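Local coordinates for L-2,4-diaminobutyric acid acetyltransferase (PDB 6SLL), which catalyses the transfer of the acetyl group of acetyl coenzyme A to L-2,4-diaminobutyric acid, a step in the biosynthesis of the chemical chaperone ectoine, at the interface of chains A and B. Sequence-based numbering; all coordinates share one arbitrary frame. Chains: chain A/B, L-2,4-diaminobutyric acid acetyltransferase.

Contact 1: the interface of chains A and B. Residues chain A 43, 158-160, 168; chain B 26, 30, 47-48, 51.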
loop_
_atom_site.group_PDB
_atom_site.type_symbol
_atom_site.label_atom_id
_atom_site.label_comp_id
_atom_site.label_asym_id
_atom_site.label_seq_id
_atom_site.Cartn_x
_atom_site.Cartn_y
_atom_site.Cartn_z
ATOM N N ASP A 43 -5.702 -11.523 3.501
ATOM C CA ASP A 43 -4.395 -11.599 2.785
ATOM C C ASP A 43 -3.371 -10.898 3.677
ATOM O O ASP A 43 -3.529 -9.723 3.959
ATOM C CB ASP A 43 -4.565 -10.967 1.372
ATOM C CG ASP A 43 -5.219 -11.877 0.357
ATOM O OD1 ASP A 43 -4.650 -12.946 0.071
ATOM O OD2 ASP A 43 -6.338 -11.575 -0.105
ATOM N N MET A 158 -6.743 -14.221 -11.462
ATOM C CA MET A 158 -5.618 -13.300 -11.382
ATOM C C MET A 158 -4.567 -13.676 -10.378
ATOM O O MET A 158 -3.513 -13.101 -10.410
ATOM C CB MET A 158 -6.188 -11.839 -11.055
ATOM C CG MET A 158 -7.033 -11.324 -12.180
ATOM S SD MET A 158 -7.676 -9.651 -11.856
ATOM C CE MET A 158 -6.213 -8.727 -11.528
ATOM N N PHE A 159 -4.905 -14.592 -9.462
ATOM C CA PHE A 159 -4.038 -14.900 -8.336
ATOM C C PHE A 159 -3.004 -15.977 -8.692
ATOM O O PHE A 159 -3.149 -16.605 -9.764
ATOM C CB PHE A 159 -4.915 -15.277 -7.115
ATOM C CG PHE A 159 -5.702 -14.082 -6.599
ATOM C CD1 PHE A 159 -6.856 -13.683 -7.157
ATOM C CD2 PHE A 159 -5.176 -13.344 -5.531
ATOM C CE1 PHE A 159 -7.522 -12.583 -6.710
ATOM C CE2 PHE A 159 -5.797 -12.207 -5.078
ATOM C CZ PHE A 159 -6.989 -11.823 -5.660
ATOM N N PRO A 160 -1.974 -16.174 -7.885
ATOM C CA PRO A 160 -0.880 -17.043 -8.324
ATOM C C PRO A 160 -1.287 -18.491 -8.532
ATOM O O PRO A 160 -2.143 -19.009 -7.867
ATOM C CB PRO A 160 0.156 -16.883 -7.273
ATOM C CG PRO A 160 -0.090 -15.494 -6.715
ATOM C CD PRO A 160 -1.599 -15.371 -6.712
ATOM N N GLU A 168 -12.624 -11.531 -5.929
ATOM C CA GLU A 168 -12.700 -10.302 -5.160
ATOM C C GLU A 168 -13.514 -9.300 -5.936
ATOM O O GLU A 168 -12.979 -8.336 -6.502
ATOM C CB GLU A 168 -11.304 -9.794 -4.895
ATOM C CG GLU A 168 -10.512 -10.615 -3.919
ATOM C CD GLU A 168 -10.755 -10.325 -2.435
ATOM O OE1 GLU A 168 -11.563 -9.438 -2.114
ATOM O OE2 GLU A 168 -10.107 -11.006 -1.608
ATOM N N ALA B 26 -3.321 -3.856 -12.973
ATOM C CA ALA B 26 -3.748 -4.826 -11.945
ATOM C C ALA B 26 -3.368 -6.257 -12.299
ATOM O O ALA B 26 -2.950 -7.043 -11.444
ATOM C CB ALA B 26 -5.214 -4.686 -11.665
ATOM N N THR B 30 0.221 -10.790 -9.981
ATOM C CA THR B 30 0.889 -12.041 -9.705
ATOM C C THR B 30 2.319 -12.095 -10.107
ATOM O O THR B 30 3.189 -12.581 -9.397
ATOM C CB THR B 30 0.033 -13.200 -10.271
ATOM O OG1 THR B 30 -1.046 -13.434 -9.356
ATOM C CG2 THR B 30 0.840 -14.447 -10.460
ATOM N N PRO B 47 -0.285 -11.055 -2.970
ATOM C CA PRO B 47 -0.558 -10.797 -4.380
ATOM C C PRO B 47 -1.545 -9.641 -4.542
ATOM O O PRO B 47 -1.380 -8.808 -5.435
ATOM C CB PRO B 47 -1.035 -12.140 -4.883
ATOM C CG PRO B 47 -0.351 -13.134 -3.955
ATOM C CD PRO B 47 -0.319 -12.490 -2.639
ATOM N N TYR B 48 -2.576 -9.638 -3.727
ATOM C CA TYR B 48 -3.607 -8.579 -3.786
ATOM C C TYR B 48 -2.955 -7.202 -3.678
ATOM O O TYR B 48 -3.392 -6.278 -4.373
ATOM C CB TYR B 48 -4.617 -8.821 -2.645
ATOM C CG TYR B 48 -5.820 -7.935 -2.680
ATOM C CD1 TYR B 48 -5.772 -6.668 -2.096
ATOM C CD2 TYR B 48 -7.012 -8.330 -3.210
ATOM C CE1 TYR B 48 -6.863 -5.869 -2.075
ATOM C CE2 TYR B 48 -8.124 -7.545 -3.227
ATOM C CZ TYR B 48 -8.099 -6.308 -2.636
ATOM O OH TYR B 48 -9.180 -5.475 -2.561
ATOM N N MET B 51 -1.691 -6.187 -6.994
ATOM C CA MET B 51 -2.829 -5.812 -7.858
ATOM C C MET B 51 -3.286 -4.429 -7.546
ATOM O O MET B 51 -3.546 -3.627 -8.467
ATOM C CB MET B 51 -3.990 -6.820 -7.633
ATOM C CG MET B 51 -3.695 -8.162 -8.056
ATOM S SD MET B 51 -5.028 -9.337 -7.643
ATOM C CE MET B 51 -4.143 -10.851 -7.937
HETATM O O HOH W 1 -2.377 -10.653 -11.277
#

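Contact 2: the interface of chains A and B. Residues chain A 55-59; chain B 57, 77, 79-81.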
loop_
_atom_site.group_PDB
_atom_site.type_symbol
_atom_site.label_atom_id
_atom_site.label_comp_id
_atom_site.label_asym_id
_atom_site.label_seq_id
_atom_site.Cartn_x
_atom_site.Cartn_y
_atom_site.Cartn_z
ATOM N N ASP A 55 2.136 5.346 8.896
ATOM C CA ASP A 55 2.943 6.518 8.662
ATOM C C ASP A 55 2.333 7.437 7.655
ATOM O O ASP A 55 1.840 8.513 7.947
ATOM C CB ASP A 55 4.339 6.112 8.305
ATOM C CG ASP A 55 5.354 7.180 8.246
ATOM O OD1 ASP A 55 4.863 8.349 8.114
ATOM O OD2 ASP A 55 6.555 6.828 8.261
ATOM N N TYR A 56 2.217 7.016 6.432
ATOM C CA TYR A 56 1.794 7.825 5.297
ATOM C C TYR A 56 0.281 7.908 5.118
ATOM O O TYR A 56 -0.181 8.912 4.535
ATOM C CB TYR A 56 2.474 7.346 4.027
ATOM C CG TYR A 56 3.965 7.480 4.032
ATOM C CD1 TYR A 56 4.547 8.685 3.676
ATOM C CD2 TYR A 56 4.802 6.467 4.423
ATOM C CE1 TYR A 56 5.913 8.878 3.748
ATOM C CE2 TYR A 56 6.151 6.628 4.506
ATOM C CZ TYR A 56 6.705 7.846 4.159
ATOM O OH TYR A 56 8.077 8.024 4.292
ATOM N N PHE A 57 -0.451 6.870 5.504
ATOM C CA PHE A 57 -1.907 6.765 5.226
ATOM C C PHE A 57 -2.754 6.919 6.441
ATOM O O PHE A 57 -3.941 6.628 6.394
ATOM C CB PHE A 57 -2.224 5.485 4.447
ATOM C CG PHE A 57 -1.588 5.451 3.082
ATOM C CD1 PHE A 57 -2.212 6.037 2.006
ATOM C CD2 PHE A 57 -0.369 4.823 2.877
ATOM C CE1 PHE A 57 -1.609 6.004 0.735
ATOM C CE2 PHE A 57 0.203 4.756 1.624
ATOM C CZ PHE A 57 -0.478 5.344 0.544
ATOM N N ASN A 58 -2.191 7.364 7.593
ATOM C CA ASN A 58 -2.928 7.215 8.854
ATOM C C ASN A 58 -4.195 8.025 8.910
ATOM O O ASN A 58 -5.141 7.666 9.622
ATOM C CB ASN A 58 -2.065 7.388 10.068
ATOM C CG ASN A 58 -1.507 8.716 10.198
ATOM O OD1 ASN A 58 -2.230 9.749 10.193
ATOM N ND2 ASN A 58 -0.207 8.749 10.452
ATOM N N ASP A 59 -4.255 9.099 8.127
ATOM C CA ASP A 59 -5.428 9.924 8.153
ATOM C C ASP A 59 -6.660 9.269 7.639
ATOM O O ASP A 59 -7.769 9.684 7.981
ATOM C CB ASP A 59 -5.182 11.216 7.299
ATOM C CG ASP A 59 -3.919 11.936 7.762
ATOM O OD1 ASP A 59 -4.017 12.711 8.674
ATOM O OD2 ASP A 59 -2.802 11.517 7.306
ATOM N N PHE B 57 -2.356 2.798 -7.970
ATOM C CA PHE B 57 -1.103 3.512 -7.818
ATOM C C PHE B 57 -0.248 3.511 -9.069
ATOM O O PHE B 57 0.905 3.910 -9.068
ATOM C CB PHE B 57 -0.304 3.061 -6.606
ATOM C CG PHE B 57 -0.987 3.300 -5.324
ATOM C CD1 PHE B 57 -0.881 4.558 -4.690
ATOM C CD2 PHE B 57 -1.761 2.373 -4.716
ATOM C CE1 PHE B 57 -1.498 4.793 -3.492
ATOM C CE2 PHE B 57 -2.421 2.622 -3.523
ATOM C CZ PHE B 57 -2.278 3.838 -2.902
ATOM N N PHE B 77 4.463 6.030 -4.331
ATOM C CA PHE B 77 3.228 6.817 -4.184
ATOM C C PHE B 77 3.568 8.182 -3.687
ATOM O O PHE B 77 4.581 8.359 -2.960
ATOM C CB PHE B 77 2.172 6.123 -3.305
ATOM C CG PHE B 77 2.674 5.805 -1.922
ATOM C CD1 PHE B 77 2.738 6.751 -0.907
ATOM C CD2 PHE B 77 3.134 4.547 -1.617
ATOM C CE1 PHE B 77 3.262 6.447 0.351
ATOM C CE2 PHE B 77 3.616 4.247 -0.344
ATOM C CZ PHE B 77 3.690 5.172 0.642
ATOM N N SER B 79 3.109 11.078 -1.087
ATOM C CA SER B 79 2.599 11.076 0.294
ATOM C C SER B 79 1.305 11.873 0.377
ATOM O O SER B 79 1.322 13.035 0.038
ATOM C CB SER B 79 3.716 11.684 1.157
ATOM O OG SER B 79 3.186 11.860 2.471
ATOM N N PRO B 80 0.267 11.295 0.937
ATOM C CA PRO B 80 -0.989 12.071 0.989
ATOM C C PRO B 80 -0.906 13.369 1.742
ATOM O O PRO B 80 -1.427 14.421 1.238
ATOM C CB PRO B 80 -1.955 11.068 1.653
ATOM C CG PRO B 80 -1.493 9.745 1.166
ATOM C CD PRO B 80 0.021 9.860 1.164
ATOM N N ARG B 81 -0.212 13.460 2.841
ATOM C CA ARG B 81 -0.116 14.711 3.593
ATOM C C ARG B 81 0.938 15.656 3.034
ATOM O O ARG B 81 0.763 16.888 3.252
ATOM C CB ARG B 81 0.209 14.545 5.036
ATOM C CG ARG B 81 -0.775 13.805 5.876
ATOM C CD ARG B 81 -0.360 13.751 7.332
ATOM N NE ARG B 81 0.878 13.123 7.552
ATOM C CZ ARG B 81 1.090 11.823 7.596
ATOM N NH1 ARG B 81 0.133 11.007 7.587
ATOM N NH2 ARG B 81 2.289 11.354 7.683
HETATM O O HOH W 2 1.065 11.364 4.192
#

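Contact 1: the interface of chains A and B
In this GNAT-family acetyltransferase, the 3-10 turn 156-158 of chain A and the two residues after it lie against the N-terminal ends of helices 29-39 and 47-56 of chain B. The polar link is made by B:Thr30, whose chi1 of -78° sets OG1 beside its own backbone N and CG2 anti to that N. The hydroxyl OG1 donates to the backbone O of A:Met158 at 2.7 Å, arriving in the carbonyl plane on a lone pair. A water accompanies it, 2.8 Å from the same A:Met158 O and 2.9 Å from B:Thr30 N in the first turn of helix 29-39, so the carbonyl is held by hydroxyl and water together. The methyl CG2 turns instead to A:Pro160 CA. Next to it the two prolines cross at about a right angle, A:Pro160 CG against B:Pro47 CG at 3.6 Å. B:Met51, extended beyond CG, sends its tip across A:Phe159: the methyl CE sits over the middle of one ring face, 3.5 Å from the centroid, a CH-pi contact, while SD lies nearer the rim, 3.7 Å from A:Phe159 CZ. A:Met158 bends at chi3 (55°) and brings its methyl CE toward B:Ala26 O. Farther along, the B:Tyr48 and A:Glu168 side chains cross at about a right angle, ring and carboxylate planes inclined by 61°, with B:Tyr48 CE2 3.9 Å from A:Glu168 CD. A:Asp43 and A:Glu168 line the diaminobutyrate pocket, so B:Tyr48 probably borders the neighbouring chain's substrate site.

Contact 2: the interface of chains A and B
An aromatic cluster and an arginine-carboxylate network lie side by side where the end of helix 47-56 of chain A meets the end of strand 69-78 of chain B and the loop after it. The tight part is apolar. A:Phe57 and B:Phe77 meet tip to tip, with A:Phe57 CE2 3.6 Å above the B:Phe77 face and offset toward its rim. B:Phe77 takes the crowded chi1 position, CG between its backbone N and carbonyl carbon (58°), and A:Tyr56 CG lies at its edge, in plane. B:Pro80 CG packs on A:Phe57 CE1 at 3.8 Å. B:Phe57 forms the loose edge of the cluster, its CZ 4.2 Å from A:Phe57 CZ. The polar, water-bearing side belongs to B:Arg81, with 98 Å² of its surface hidden by chain A. Its chain bends at chi3 (-60°), and NH1 and NH2 together grip the backbone O of A:Asp55 end-on, NH2 at 2.9 Å from above the carbonyl plane and NH1 within that plane. NH1 also makes a salt bridge to A:Asp59 OD2 at 3.0 Å, nearly straight (165° at H), using the syn lone pair of the carboxylate. The A:Asp55 carboxylate lies almost coplanar with the guanidinium but farther off, OD1 4.0 Å from B:Arg81 NH2. Over one guanidinium face a water joins A:Tyr56 O, B:Ser79 OG and B:Arg81 N. B:Arg81 thus meets the C-terminal end of helix 47-56, where the helix dipole should favour a positive group, as the chain passes into the 3-10 turn 58-60.

The C-alpha centres of contact 1 and contact 2 lie about 22 Å apart on one two-fold interface. Helix 47-56 serves both: chain B contributes its N-terminal end to contact 1, and chain A its C-terminal end to contact 2. Since each contact has a twin with the chains exchanged, each copy of this helix is engaged by the partner at both ends. Contact 2 buries more surface, 392 against 258 Å², and lies near the two-fold axis, since the same phenylalanine meets its own copy there. If the deposited pair is the working dimer, its assembly may help to position one wall of the active site.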